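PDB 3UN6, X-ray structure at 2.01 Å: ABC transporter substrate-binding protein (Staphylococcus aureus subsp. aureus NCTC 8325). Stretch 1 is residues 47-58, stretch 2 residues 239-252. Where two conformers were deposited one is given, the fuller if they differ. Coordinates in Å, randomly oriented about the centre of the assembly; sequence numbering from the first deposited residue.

Stretch 1, residues 47-58: SANLMMTKKLLS
Stretch 2, residues 239-252: AFVQDYKKSGFKMN

At the apolar centre, Thr-53 (chi1 m) is a knob among Phe-240, Asp-243, Tyr-244 and Ser-247, its CG2 3.9 Å from Phe-240 CE1. Leu-50 (m, t) places CD2 at the edges of two rings, 4.0 Å from Phe-240 CZ and 3.9 Å from Tyr-244 CE1; both aromatics have chi1 t. Ser-247 (m) answers as a knob among Asn-49, Met-52, Thr-53 and Leu-56; its CB lies 3.4 Å from Met-52 CG and its OG 3.4 Å from Leu-56 CD2. Ser-247 OG also donates to Asp-243 O (2.9 Å). Selenomethionine Met-251 (m, m, m) brings SE to 3.8 Å from Met-52 CB and CE to 3.6 Å from Ala-48 CB.

Framing these contacts, Asn-49 to Leu-57 and Ala-239 to Phe-249 are helical, the second already helical on entering its stretch. Their N-to-C directions are 110° apart and their axes 8.5 Å apart at closest approach. Backbone phi/psi values lie mostly near -62/-41, with Asn-49 at -66/-24. In register, the CA atoms of Thr-53 and Tyr-244 lie 5.3 Å apart, those of Asn-49 and Gly-248 6.1 Å.

The polar link comes from Asn-49 (chi1 t, chi2 46°): ND2 lies over one face of the Tyr-244 ring and donates to Tyr-244 O at 2.9 Å and 162°, a carbonyl also accepting from Gly-248 N (3.0 Å). Asn-49 OD1 approaches Gly-248 N at 3.1 Å, but the poor angle excludes a hydrogen bond.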

# COMPACT_ATOMS: atom_id res chain seq x y z
N SER A 47 -0.17 -4.56 -3.66
CA SER A 47 -0.61 -4.46 -5.04
C SER A 47 -0.84 -5.81 -5.69
O SER A 47 -1.17 -5.87 -6.87
CB SER A 47 0.46 -3.70 -5.86
OG SER A 47 1.58 -4.53 -6.09
N ALA A 48 -0.71 -6.90 -4.92
CA ALA A 48 -0.78 -8.26 -5.45
C ALA A 48 -2.14 -8.66 -6.02
O ALA A 48 -2.20 -9.55 -6.87
CB ALA A 48 -0.35 -9.26 -4.38
N ASN A 49 -3.22 -8.02 -5.58
CA ASN A 49 -4.54 -8.34 -6.14
C ASN A 49 -4.61 -7.94 -7.63
O ASN A 49 -5.40 -8.48 -8.36
CB ASN A 49 -5.69 -7.71 -5.36
CG ASN A 49 -7.03 -8.36 -5.70
OD1 ASN A 49 -7.14 -9.57 -5.73
ND2 ASN A 49 -8.03 -7.55 -5.96
N LEU A 50 -3.79 -6.98 -8.06
CA LEU A 50 -3.72 -6.63 -9.48
C LEU A 50 -3.15 -7.80 -10.30
O LEU A 50 -3.59 -8.04 -11.44
CB LEU A 50 -2.86 -5.39 -9.72
CG LEU A 50 -3.45 -4.05 -9.30
CD1 LEU A 50 -2.41 -2.96 -9.48
CD2 LEU A 50 -4.70 -3.77 -10.11
N MSE A 51 -2.18 -8.53 -9.72
CA MSE A 51 -1.57 -9.68 -10.39
C MSE A 51 -2.63 -10.77 -10.53
O MSE A 51 -2.78 -11.41 -11.59
CB MSE A 51 -0.39 -10.26 -9.58
CG MSE A 51 0.68 -9.29 -8.97
SE MSE A 51 1.65 -8.10 -10.16
CE MSE A 51 0.43 -6.55 -10.13
N MSE A 52 -3.39 -10.99 -9.46
CA MSE A 52 -4.46 -11.98 -9.51
C MSE A 52 -5.49 -11.59 -10.58
O MSE A 52 -5.95 -12.46 -11.34
CB MSE A 52 -5.14 -12.14 -8.16
CG MSE A 52 -6.22 -13.13 -8.18
SE MSE A 52 -5.53 -14.98 -8.46
CE MSE A 52 -7.15 -15.72 -9.19
N THR A 53 -5.84 -10.30 -10.63
CA THR A 53 -6.82 -9.81 -11.61
C THR A 53 -6.37 -10.14 -13.03
O THR A 53 -7.15 -10.63 -13.84
CB THR A 53 -7.06 -8.29 -11.45
OG1 THR A 53 -7.48 -8.03 -10.10
CG2 THR A 53 -8.13 -7.80 -12.41
N LYS A 54 -5.09 -9.87 -13.30
CA LYS A 54 -4.44 -10.18 -14.55
C LYS A 54 -4.54 -11.68 -14.87
O LYS A 54 -4.90 -12.07 -15.98
CB LYS A 54 -2.97 -9.76 -14.46
CG LYS A 54 -2.12 -9.99 -15.69
CD LYS A 54 -2.58 -9.17 -16.84
CE LYS A 54 -1.61 -9.28 -17.97
NZ LYS A 54 -2.16 -8.64 -19.17
N LYS A 55 -4.28 -12.54 -13.88
CA LYS A 55 -4.36 -13.97 -14.11
C LYS A 55 -5.80 -14.39 -14.43
O LYS A 55 -6.03 -15.19 -15.33
CB LYS A 55 -3.84 -14.76 -12.91
CG LYS A 55 -3.84 -16.25 -13.19
CD LYS A 55 -3.46 -17.09 -11.98
CE LYS A 55 -3.50 -18.59 -12.35
NZ LYS A 55 -3.31 -19.47 -11.17
N LEU A 56 -6.75 -13.85 -13.69
CA LEU A 56 -8.16 -14.16 -13.93
C LEU A 56 -8.60 -13.72 -15.34
O LEU A 56 -9.28 -14.47 -16.06
CB LEU A 56 -9.00 -13.51 -12.83
CG LEU A 56 -10.51 -13.60 -12.79
CD1 LEU A 56 -11.05 -15.01 -13.03
CD2 LEU A 56 -10.96 -13.06 -11.42
N LEU A 57 -8.21 -12.52 -15.74
CA LEU A 57 -8.57 -11.98 -17.05
C LEU A 57 -8.05 -12.87 -18.19
O LEU A 57 -8.70 -12.99 -19.22
CB LEU A 57 -8.06 -10.54 -17.21
CG LEU A 57 -8.47 -9.72 -18.43
CD1 LEU A 57 -9.99 -9.45 -18.48
CD2 LEU A 57 -7.73 -8.42 -18.39
N SER A 58 -6.88 -13.49 -17.99
CA SER A 58 -6.31 -14.37 -19.00
C SER A 58 -7.14 -15.65 -19.21
O SER A 58 -7.02 -16.30 -20.23
CB SER A 58 -4.89 -14.77 -18.61
OG SER A 58 -4.08 -13.62 -18.40
N ALA A 239 -16.17 -3.62 -15.53
CA ALA A 239 -15.67 -4.99 -15.78
C ALA A 239 -14.36 -5.19 -15.03
O ALA A 239 -14.16 -6.19 -14.34
CB ALA A 239 -15.49 -5.24 -17.29
N PHE A 240 -13.48 -4.20 -15.10
CA PHE A 240 -12.20 -4.29 -14.40
C PHE A 240 -12.35 -4.41 -12.85
O PHE A 240 -11.77 -5.31 -12.23
CB PHE A 240 -11.30 -3.11 -14.82
CG PHE A 240 -10.08 -2.98 -14.00
CD1 PHE A 240 -9.20 -4.05 -13.89
CD2 PHE A 240 -9.80 -1.81 -13.33
CE1 PHE A 240 -8.07 -3.97 -13.13
CE2 PHE A 240 -8.66 -1.71 -12.56
CZ PHE A 240 -7.79 -2.81 -12.47
N VAL A 241 -13.16 -3.55 -12.25
CA VAL A 241 -13.38 -3.58 -10.80
C VAL A 241 -14.05 -4.90 -10.38
O VAL A 241 -13.80 -5.42 -9.29
CB VAL A 241 -14.25 -2.40 -10.34
CG1 VAL A 241 -14.73 -2.60 -8.90
CG2 VAL A 241 -13.46 -1.12 -10.48
N GLN A 242 -14.89 -5.41 -11.26
CA GLN A 242 -15.57 -6.70 -11.04
C GLN A 242 -14.55 -7.86 -11.00
O GLN A 242 -14.65 -8.73 -10.15
CB GLN A 242 -16.58 -6.94 -12.14
CG GLN A 242 -17.20 -8.35 -12.12
CD GLN A 242 -18.24 -8.53 -11.05
OE1 GLN A 242 -19.40 -8.10 -11.20
NE2 GLN A 242 -17.86 -9.22 -9.97
N ASP A 243 -13.60 -7.88 -11.93
CA ASP A 243 -12.58 -8.89 -11.95
C ASP A 243 -11.70 -8.72 -10.72
O ASP A 243 -11.31 -9.68 -10.09
CB ASP A 243 -11.76 -8.82 -13.23
CG ASP A 243 -12.59 -9.16 -14.44
OD1 ASP A 243 -13.63 -9.84 -14.25
OD2 ASP A 243 -12.20 -8.77 -15.56
N TYR A 244 -11.43 -7.47 -10.38
CA TYR A 244 -10.66 -7.12 -9.20
C TYR A 244 -11.35 -7.63 -7.93
O TYR A 244 -10.70 -8.15 -7.03
CB TYR A 244 -10.45 -5.60 -9.18
CG TYR A 244 -9.53 -5.08 -8.09
CD1 TYR A 244 -8.18 -4.91 -8.33
CD2 TYR A 244 -10.03 -4.73 -6.84
CE1 TYR A 244 -7.33 -4.44 -7.35
CE2 TYR A 244 -9.20 -4.24 -5.85
CZ TYR A 244 -7.84 -4.10 -6.12
OH TYR A 244 -7.00 -3.62 -5.14
N LYS A 245 -12.68 -7.48 -7.86
CA LYS A 245 -13.45 -7.91 -6.69
C LYS A 245 -13.40 -9.43 -6.52
O LYS A 245 -13.12 -9.94 -5.43
CB LYS A 245 -14.88 -7.40 -6.79
CG LYS A 245 -15.76 -7.79 -5.63
CD LYS A 245 -17.03 -6.97 -5.64
CE LYS A 245 -17.92 -7.31 -4.45
NZ LYS A 245 -19.14 -6.46 -4.45
N LYS A 246 -13.66 -10.16 -7.60
CA LYS A 246 -13.58 -11.62 -7.61
C LYS A 246 -12.18 -12.07 -7.14
O LYS A 246 -12.04 -12.98 -6.30
CB LYS A 246 -13.84 -12.17 -9.01
CG LYS A 246 -15.21 -11.85 -9.61
CD LYS A 246 -15.36 -12.49 -11.01
CE LYS A 246 -16.69 -12.14 -11.69
NZ LYS A 246 -17.88 -12.55 -10.90
N SER A 247 -11.14 -11.40 -7.68
CA SER A 247 -9.75 -11.73 -7.36
C SER A 247 -9.44 -11.57 -5.88
O SER A 247 -8.72 -12.39 -5.29
CB SER A 247 -8.78 -10.85 -8.17
OG SER A 247 -8.89 -11.16 -9.55
N GLY A 248 -10.02 -10.53 -5.29
CA GLY A 248 -9.83 -10.23 -3.88
C GLY A 248 -10.22 -11.37 -2.98
O GLY A 248 -9.55 -11.62 -1.97
N PHE A 249 -11.28 -12.07 -3.34
CA PHE A 249 -11.73 -13.23 -2.56
C PHE A 249 -10.89 -14.47 -2.86
O PHE A 249 -10.61 -15.25 -1.96
CB PHE A 249 -13.21 -13.48 -2.77
CG PHE A 249 -14.08 -12.39 -2.18
CD1 PHE A 249 -14.35 -12.37 -0.82
CD2 PHE A 249 -14.60 -11.38 -2.98
CE1 PHE A 249 -15.13 -11.35 -0.26
CE2 PHE A 249 -15.38 -10.36 -2.43
CZ PHE A 249 -15.65 -10.35 -1.06
N LYS A 250 -10.47 -14.65 -4.11
CA LYS A 250 -9.55 -15.75 -4.45
C LYS A 250 -8.25 -15.67 -3.61
O LYS A 250 -7.67 -16.70 -3.23
CB LYS A 250 -9.14 -15.69 -5.93
CG LYS A 250 -9.94 -16.51 -6.89
CD LYS A 250 -9.68 -18.00 -6.67
CE LYS A 250 -10.19 -18.83 -7.83
NZ LYS A 250 -11.59 -18.50 -8.18
N MSE A 251 -7.83 -14.44 -3.34
CA MSE A 251 -6.59 -14.16 -2.62
C MSE A 251 -6.62 -14.44 -1.13
O MSE A 251 -5.59 -14.31 -0.45
CB MSE A 251 -6.17 -12.72 -2.87
CG MSE A 251 -5.70 -12.46 -4.30
SE MSE A 251 -3.90 -13.18 -4.71
CE MSE A 251 -2.80 -11.89 -3.78
N ASN A 252 -7.79 -14.79 -0.60
CA ASN A 252 -7.90 -15.21 0.79
C ASN A 252 -7.17 -16.53 0.98
O ASN A 252 -6.56 -16.77 2.03
CB ASN A 252 -9.36 -15.39 1.21
CG ASN A 252 -10.03 -14.08 1.54
OD1 ASN A 252 -9.39 -13.14 2.02
ND2 ASN A 252 -11.35 -14.03 1.34